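Local coordinates for transcriptional regulators (LACI-FAMILY TRANSCRIPTIONAL REGULATORY PROTEIN) (Corynebacterium glutamicum, PDB 3GYB), which probably regulates transcription by binding DNA as a LacI-family regulator with a periplasmic binding protein-like core, at residues Asp13-Asn17 and Pro18-Asp22; Asp29-Pro33 and Lys34-Leu38; Thr45-Ala48 and Gly49-Ile53. All coordinates share one frame; numbering follows the deposited sequence.

Contact 1 (Asp13-Asn17 and Pro18-Asp22); sequences DDYSN and PWFID
N17 leads straight into P18 where D13-N17 and P18-D22 meet, and the loop after strand 7-12 of this periplasmic binding protein-like fold runs through a turn into helix 21-31. D14 to N17 form a type I beta turn, closed by N17 N to D14 O at 3.1 Å, and an Asx turn overlaps it: S16 N donates to D14 OD1 over 2.7 Å, reaching it from above the carboxylate plane. The extended N17 side chain, CG anti to the backbone N (chi1 180°), brings OD1 close enough for a weak bond from W19 N (3.5 Å), while ND2 lies beside W19 CD1, the amide and indole planes 49° apart. N17 O meets the edge of the F20 ring, near its plane, 3.1 Å from CD2. The ring's para carbon CZ packs on Y15 CD1, and the Y15 ring also meets F20 of the second subunit edge-to-face. W19 touches D212, a magnesium ligand; D22, which can bind magnesium but holds no ion in this chain, hydrogen-bonds through OD1 to S231, a ligand of the bound magnesium. Water 1 accepts from both D13 N and W19 NE1, the latter at 3.1 Å.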
loop_
_atom_site.group_PDB
_atom_site.type_symbol
_atom_site.label_atom_id
_atom_site.label_comp_id
_atom_site.label_asym_id
_atom_site.label_seq_id
_atom_site.Cartn_x
_atom_site.Cartn_y
_atom_site.Cartn_z
ATOM N N ASP A 13 -2.430 -11.381 1.998
ATOM C CA ASP A 13 -3.098 -11.172 3.272
ATOM C C ASP A 13 -3.809 -9.848 3.465
ATOM O O ASP A 13 -4.981 -9.819 3.831
ATOM C CB ASP A 13 -2.112 -11.324 4.434
ATOM C CG ASP A 13 -1.750 -12.759 4.709
ATOM O OD1 ASP A 13 -2.676 -13.587 4.815
ATOM O OD2 ASP A 13 -0.545 -13.052 4.824
ATOM N N ASP A 14 -3.100 -8.757 3.202
ATOM C CA ASP A 14 -3.644 -7.432 3.474
ATOM C C ASP A 14 -3.181 -6.374 2.471
ATOM O O ASP A 14 -1.989 -6.196 2.257
ATOM C CB ASP A 14 -3.189 -7.087 4.896
ATOM C CG ASP A 14 -3.715 -5.769 5.402
ATOM O OD1 ASP A 14 -4.374 -5.035 4.645
ATOM O OD2 ASP A 14 -3.445 -5.478 6.587
ATOM N N TYR A 15 -4.130 -5.669 1.860
ATOM C CA TYR A 15 -3.794 -4.626 0.893
ATOM C C TYR A 15 -3.002 -3.489 1.541
ATOM O O TYR A 15 -2.320 -2.731 0.847
ATOM C CB TYR A 15 -5.071 -4.068 0.251
ATOM C CG TYR A 15 -5.628 -4.946 -0.847
ATOM C CD1 TYR A 15 -4.944 -5.092 -2.054
ATOM C CD2 TYR A 15 -6.819 -5.648 -0.675
ATOM C CE1 TYR A 15 -5.429 -5.917 -3.064
ATOM C CE2 TYR A 15 -7.316 -6.483 -1.684
ATOM C CZ TYR A 15 -6.611 -6.608 -2.872
ATOM O OH TYR A 15 -7.076 -7.429 -3.872
ATOM N N SER A 16 -3.094 -3.378 2.864
ATOM C CA SER A 16 -2.400 -2.330 3.613
ATOM C C SER A 16 -0.890 -2.545 3.724
ATOM O O SER A 16 -0.153 -1.625 4.091
ATOM C CB SER A 16 -3.000 -2.199 5.019
ATOM O OG SER A 16 -4.350 -1.767 4.961
ATOM N N ASN A 17 -0.436 -3.758 3.421
ATOM C CA ASN A 17 0.989 -4.089 3.462
ATOM C C ASN A 17 1.411 -4.311 2.010
ATOM O O ASN A 17 1.195 -5.384 1.453
ATOM C CB ASN A 17 1.214 -5.361 4.290
ATOM C CG ASN A 17 2.678 -5.758 4.365
ATOM O OD1 ASN A 17 3.553 -5.024 3.903
ATOM N ND2 ASN A 17 2.950 -6.921 4.948
ATOM N N PRO A 18 2.024 -3.292 1.382
ATOM C CA PRO A 18 2.482 -3.312 -0.011
ATOM C C PRO A 18 3.676 -4.187 -0.376
ATOM O O PRO A 18 4.280 -3.985 -1.424
ATOM C CB PRO A 18 2.753 -1.838 -0.296
ATOM C CG PRO A 18 3.305 -1.368 1.005
ATOM C CD PRO A 18 2.357 -2.001 2.015
ATOM N N TRP A 19 4.009 -5.159 0.464
ATOM C CA TRP A 19 5.142 -6.032 0.177
ATOM C C TRP A 19 4.960 -6.819 -1.129
ATOM O O TRP A 19 5.931 -7.138 -1.823
ATOM C CB TRP A 19 5.343 -7.038 1.319
ATOM C CG TRP A 19 4.418 -8.228 1.232
ATOM C CD1 TRP A 19 3.104 -8.284 1.608
ATOM C CD2 TRP A 19 4.721 -9.502 0.650
ATOM N NE1 TRP A 19 2.571 -9.513 1.292
ATOM C CE2 TRP A 19 3.543 -10.280 0.703
ATOM C CE3 TRP A 19 5.877 -10.061 0.088
ATOM C CZ2 TRP A 19 3.485 -11.588 0.210
ATOM C CZ3 TRP A 19 5.821 -11.363 -0.402
ATOM C CH2 TRP A 19 4.632 -12.111 -0.337
ATOM N N PHE A 20 3.707 -7.113 -1.454
ATOM C CA PHE A 20 3.344 -7.918 -2.620
ATOM C C PHE A 20 3.245 -7.199 -3.964
ATOM O O PHE A 20 3.191 -7.849 -5.010
ATOM C CB PHE A 20 1.997 -8.581 -2.349
ATOM C CG PHE A 20 0.856 -7.599 -2.301
ATOM C CD1 PHE A 20 0.190 -7.231 -3.467
ATOM C CD2 PHE A 20 0.503 -6.981 -1.105
ATOM C CE1 PHE A 20 -0.808 -6.256 -3.444
ATOM C CE2 PHE A 20 -0.496 -6.002 -1.073
ATOM C CZ PHE A 20 -1.149 -5.642 -2.244
ATOM N N ILE A 21 3.215 -5.873 -3.946
ATOM C CA ILE A 21 3.050 -5.121 -5.182
ATOM C C ILE A 21 4.013 -5.444 -6.322
ATOM O O ILE A 21 3.561 -5.780 -7.421
ATOM C CB ILE A 21 3.038 -3.603 -4.903
ATOM C CG1 ILE A 21 1.832 -3.267 -4.009
ATOM C CG2 ILE A 21 2.936 -2.826 -6.213
ATOM C CD1 ILE A 21 1.669 -1.785 -3.701
ATOM N N ASP A 22 5.321 -5.361 -6.098
ATOM C CA ASP A 22 6.225 -5.678 -7.197
ATOM C C ASP A 22 6.331 -7.183 -7.449
ATOM O O ASP A 22 6.835 -7.609 -8.489
ATOM C CB ASP A 22 7.614 -5.030 -7.011
ATOM C CG ASP A 22 8.327 -5.470 -5.749
ATOM O OD1 ASP A 22 8.053 -6.573 -5.246
ATOM O OD2 ASP A 22 9.197 -4.698 -5.276
HETATM O O HOH W 1 0.449 -11.596 2.070
HETATM O O HOH W 2 -0.176 -8.400 2.581
#

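Contact 2 (Asp29-Pro33 and Lys34-Leu38); sequences DVLTP and KGYRL
L31 O is the meeting point of the backbone bonds that turn D29-P33 into K34-L38. It accepts from K34 N at 3.1 Å and more weakly from Y36 N at 3.4 Å. The Y36 ring presents its edge to the same oxygen, with CD2 3.6 Å from L31 O. T32 O takes G35 N over 3.0 Å. G35 has a positive phi of 100°, where a side chain would jam against the carbonyl oxygen of K34, so the reversal at this point calls for glycine. A CA-H...O contact adds to these, with T32 CA 3.3 Å from Y36 O; the methyl CG2 of T32 lies against the same oxygen, whereas its OG1 is turned back to the carbonyl of S28.

Together the bonds G35 N to T32 O and, weakly, Y36 N to L31 O make this a Schellman motif. Here helix 21-31 runs out through a 3-10 stretch before strand 37-41, the second half of a beta-alpha-beta unit begun by strand 7-12.

Apolar contacts join the helix to the strand. L31 CB packs on Y36 CB at 4.1 Å, and L31 CD1 reaches L38 CD2 at 4.0 Å, the two leucine side chains crossing at about a right angle. I8 of strand 7-12 lies against both Y36 and L38, and L243 of helix 231-246 against L31.

The aliphatic part of K34 runs back along the helix end: CB lies close to L31 O and CD passes 3.8 Å from V30 O, before the chain bends at its last torsion (chi4 -64°). On the strand, the guanidinium of R37 forms a salt bridge with D51 of the second subunit, and L38 O accepts from S46 OG of that subunit.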
loop_
_atom_site.group_PDB
_atom_site.type_symbol
_atom_site.label_atom_id
_atom_site.label_comp_id
_atom_site.label_asym_id
_atom_site.label_seq_id
_atom_site.Cartn_x
_atom_site.Cartn_y
_atom_site.Cartn_z
ATOM N N ASP A 29 4.293 -9.873 -15.403
ATOM C CA ASP A 29 5.196 -9.735 -16.542
ATOM C C ASP A 29 5.497 -11.075 -17.199
ATOM O O ASP A 29 5.729 -11.146 -18.405
ATOM C CB ASP A 29 6.512 -9.080 -16.111
ATOM C CG ASP A 29 6.334 -7.639 -15.687
ATOM O OD1 ASP A 29 5.369 -6.997 -16.152
ATOM O OD2 ASP A 29 7.169 -7.144 -14.901
ATOM N N VAL A 30 5.498 -12.132 -16.400
ATOM C CA VAL A 30 5.776 -13.470 -16.911
ATOM C C VAL A 30 4.521 -14.172 -17.418
ATOM O O VAL A 30 4.538 -14.799 -18.478
ATOM C CB VAL A 30 6.421 -14.365 -15.819
ATOM C CG1 VAL A 30 6.612 -15.784 -16.347
ATOM C CG2 VAL A 30 7.763 -13.787 -15.399
ATOM N N LEU A 31 3.426 -14.052 -16.672
ATOM C CA LEU A 31 2.185 -14.732 -17.039
ATOM C C LEU A 31 1.258 -14.096 -18.075
ATOM O O LEU A 31 0.731 -14.801 -18.935
ATOM C CB LEU A 31 1.376 -15.029 -15.773
ATOM C CG LEU A 31 2.080 -15.916 -14.745
ATOM C CD1 LEU A 31 1.236 -16.023 -13.484
ATOM C CD2 LEU A 31 2.326 -17.290 -15.349
ATOM N N THR A 32 1.051 -12.784 -18.009
ATOM C CA THR A 32 0.130 -12.148 -18.948
ATOM C C THR A 32 0.524 -12.213 -20.424
ATOM O O THR A 32 -0.344 -12.319 -21.290
ATOM C CB THR A 32 -0.172 -10.683 -18.541
ATOM O OG1 THR A 32 1.038 -9.917 -18.506
ATOM C CG2 THR A 32 -0.825 -10.654 -17.164
ATOM N N PRO A 33 1.827 -12.151 -20.737
ATOM C CA PRO A 33 2.197 -12.224 -22.155
ATOM C C PRO A 33 1.788 -13.574 -22.748
ATOM O O PRO A 33 1.655 -13.720 -23.965
ATOM C CB PRO A 33 3.713 -12.050 -22.124
ATOM C CG PRO A 33 3.921 -11.170 -20.938
ATOM C CD PRO A 33 2.995 -11.789 -19.914
ATOM N N LYS A 34 1.585 -14.555 -21.875
ATOM C CA LYS A 34 1.206 -15.897 -22.297
ATOM C C LYS A 34 -0.303 -16.120 -22.340
ATOM O O LYS A 34 -0.763 -17.237 -22.573
ATOM C CB LYS A 34 1.858 -16.935 -21.382
ATOM C CG LYS A 34 3.370 -17.003 -21.512
ATOM C CD LYS A 34 3.962 -17.996 -20.527
ATOM C CE LYS A 34 5.459 -18.158 -20.735
ATOM N NZ LYS A 34 5.775 -18.739 -22.072
ATOM N N GLY A 35 -1.072 -15.063 -22.102
ATOM C CA GLY A 35 -2.517 -15.186 -22.155
ATOM C C GLY A 35 -3.239 -15.316 -20.830
ATOM O O GLY A 35 -4.464 -15.374 -20.798
ATOM N N TYR A 36 -2.496 -15.364 -19.731
ATOM C CA TYR A 36 -3.127 -15.488 -18.423
ATOM C C TYR A 36 -3.566 -14.134 -17.891
ATOM O O TYR A 36 -2.993 -13.101 -18.240
ATOM C CB TYR A 36 -2.161 -16.133 -17.425
ATOM C CG TYR A 36 -1.920 -17.603 -17.685
ATOM C CD1 TYR A 36 -2.873 -18.557 -17.326
ATOM C CD2 TYR A 36 -0.759 -18.035 -18.323
ATOM C CE1 TYR A 36 -2.676 -19.908 -17.598
ATOM C CE2 TYR A 36 -0.553 -19.385 -18.604
ATOM C CZ TYR A 36 -1.515 -20.312 -18.239
ATOM O OH TYR A 36 -1.321 -21.640 -18.530
ATOM N N ARG A 37 -4.596 -14.159 -17.054
ATOM C CA ARG A 37 -5.125 -12.958 -16.418
ATOM C C ARG A 37 -5.102 -13.249 -14.920
ATOM O O ARG A 37 -5.312 -14.390 -14.508
ATOM C CB ARG A 37 -6.549 -12.685 -16.901
ATOM C CG ARG A 37 -6.604 -12.257 -18.360
ATOM C CD ARG A 37 -8.018 -12.267 -18.911
ATOM N NE ARG A 37 -8.035 -11.940 -20.336
ATOM C CZ ARG A 37 -8.077 -10.705 -20.827
ATOM N NH1 ARG A 37 -8.115 -9.658 -20.012
ATOM N NH2 ARG A 37 -8.066 -10.516 -22.139
ATOM N N LEU A 38 -4.851 -12.223 -14.114
ATOM C CA LEU A 38 -4.758 -12.394 -12.667
ATOM C C LEU A 38 -5.853 -11.702 -11.876
ATOM O O LEU A 38 -6.319 -10.637 -12.253
ATOM C CB LEU A 38 -3.419 -11.848 -12.166
ATOM C CG LEU A 38 -2.150 -12.179 -12.951
ATOM C CD1 LEU A 38 -0.967 -11.470 -12.307
ATOM C CD2 LEU A 38 -1.927 -13.679 -12.980
#

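Contact 3 (Thr45-Ala48 and Gly49-Ile53); sequences TSQA and GTDPI
Q47 folds its side chain across the opening of a loop and overlaps D51 and P52 on the other side. The loop links strand 37-41 to helix 52-57 in the periplasmic binding protein-like fold; T45-A48 lead out, the chain turns through G49 and T50, and D51 takes the N-cap position before P52 starts the helix, though the D51 carboxylate makes no capping bond.

No hydrogen bond joins the two segments, and the contact rests on van der Waals packing. Q47 has CG between its backbone N and carbonyl carbon (chi1 54°) and bends again at chi2 (-71°), which carries the amide back over the first residue of the helix. Its CG sits 3.5 Å from D51 OD1 and equally close to G49 O, so this methylene touches two oxygens of the returning chain. The Q47 and D51 side chains run antiparallel alongside each other, their amide and carboxylate planes 81° apart.

The polar ends of both groups are held from outside the pair. Q47 OE1 bonds S55 OG one turn into the helix and NE2 bonds D42 O, which together fix the amide's rotation and tie the two arms of the loop. D51 OD2 forms a salt bridge with R37 of the second subunit, and Q47 also packs on that arginine, so the loop is part of the dimer interface. P52 is buried against I41 and L11. Q47 OE1 approaches P52 CA to 3.5 Å, and Q47 NE2 lies 4.0 Å from P52 CB.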
loop_
_atom_site.group_PDB
_atom_site.type_symbol
_atom_site.label_atom_id
_atom_site.label_comp_id
_atom_site.label_asym_id
_atom_site.label_seq_id
_atom_site.Cartn_x
_atom_site.Cartn_y
_atom_site.Cartn_z
ATOM N N THR A 45 -10.997 -9.275 3.352
ATOM C CA THR A 45 -12.226 -8.801 2.726
ATOM C C THR A 45 -12.884 -9.679 1.666
ATOM O O THR A 45 -14.078 -9.540 1.410
ATOM C CB THR A 45 -12.006 -7.416 2.096
ATOM O OG1 THR A 45 -11.007 -7.512 1.069
ATOM C CG2 THR A 45 -11.550 -6.416 3.155
ATOM N N SER A 46 -12.127 -10.576 1.047
ATOM C CA SER A 46 -12.695 -11.422 0.002
ATOM C C SER A 46 -13.792 -12.372 0.462
ATOM O O SER A 46 -14.602 -12.816 -0.349
ATOM C CB SER A 46 -11.591 -12.220 -0.695
ATOM O OG SER A 46 -10.805 -11.374 -1.519
ATOM N N GLN A 47 -13.811 -12.697 1.749
ATOM C CA GLN A 47 -14.836 -13.588 2.279
ATOM C C GLN A 47 -15.157 -13.250 3.728
ATOM O O GLN A 47 -14.435 -12.492 4.372
ATOM C CB GLN A 47 -14.401 -15.055 2.161
ATOM C CG GLN A 47 -13.050 -15.393 2.781
ATOM C CD GLN A 47 -11.884 -14.827 1.992
ATOM O OE1 GLN A 47 -11.816 -14.983 0.775
ATOM N NE2 GLN A 47 -10.954 -14.172 2.686
ATOM N N ALA A 48 -16.252 -13.807 4.232
ATOM C CA ALA A 48 -16.669 -13.551 5.604
ATOM C C ALA A 48 -15.817 -14.330 6.597
ATOM O O ALA A 48 -15.517 -13.844 7.688
ATOM C CB ALA A 48 -18.141 -13.913 5.777
ATOM N N GLY A 49 -15.421 -15.538 6.213
ATOM C CA GLY A 49 -14.612 -16.359 7.094
ATOM C C GLY A 49 -13.131 -16.326 6.772
ATOM O O GLY A 49 -12.604 -15.325 6.281
ATOM N N THR A 50 -12.451 -17.428 7.057
ATOM C CA THR A 50 -11.022 -17.525 6.801
ATOM C C THR A 50 -10.729 -18.652 5.817
ATOM O O THR A 50 -9.857 -19.484 6.055
ATOM C CB THR A 50 -10.248 -17.778 8.109
ATOM O OG1 THR A 50 -10.829 -18.890 8.800
ATOM C CG2 THR A 50 -10.303 -16.547 9.006
ATOM N N ASP A 51 -11.457 -18.665 4.704
ATOM C CA ASP A 51 -11.281 -19.693 3.688
ATOM C C ASP A 51 -11.040 -19.101 2.296
ATOM O O ASP A 51 -11.800 -19.345 1.357
ATOM C CB ASP A 51 -12.508 -20.612 3.675
ATOM C CG ASP A 51 -13.804 -19.861 3.426
ATOM O OD1 ASP A 51 -13.852 -18.637 3.681
ATOM O OD2 ASP A 51 -14.784 -20.502 2.988
ATOM N N PRO A 52 -9.959 -18.319 2.147
ATOM C CA PRO A 52 -9.619 -17.692 0.865
ATOM C C PRO A 52 -9.405 -18.665 -0.295
ATOM O O PRO A 52 -9.587 -18.299 -1.455
ATOM C CB PRO A 52 -8.363 -16.890 1.196
ATOM C CG PRO A 52 -7.738 -17.681 2.304
ATOM C CD PRO A 52 -8.932 -18.025 3.159
ATOM N N ILE A 53 -9.014 -19.898 0.007
ATOM C CA ILE A 53 -8.799 -20.879 -1.050
ATOM C C ILE A 53 -10.126 -21.202 -1.728
ATOM O O ILE A 53 -10.194 -21.334 -2.953
ATOM C CB ILE A 53 -8.171 -22.176 -0.496
ATOM C CG1 ILE A 53 -6.755 -21.891 0.008
ATOM C CG2 ILE A 53 -8.126 -23.246 -1.582
ATOM C CD1 ILE A 53 -5.802 -21.466 -1.081
#

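Overall arrangement
The three contacts follow one another along the chain. Contact 1 lies between strand 7-12 and helix 21-31, contact 2 turns the other end of that helix into strand 37-41, and contact 3 connects this strand to helix 52-57. Contacts 1 and 2 therefore sit at the two ends of one helix, their centres about 20 Å apart; contact 3 is about 17 Å from contact 1 and 25 Å from contact 2, centre to centre. None touches another within the chain, but R37 of contact 2 forms a salt bridge with D51 of contact 3 in the second subunit. Edge strand 37-41 and the loop of contact 3 thus help form the dimer interface; contact 1 alone adjoins the magnesium-binding residues.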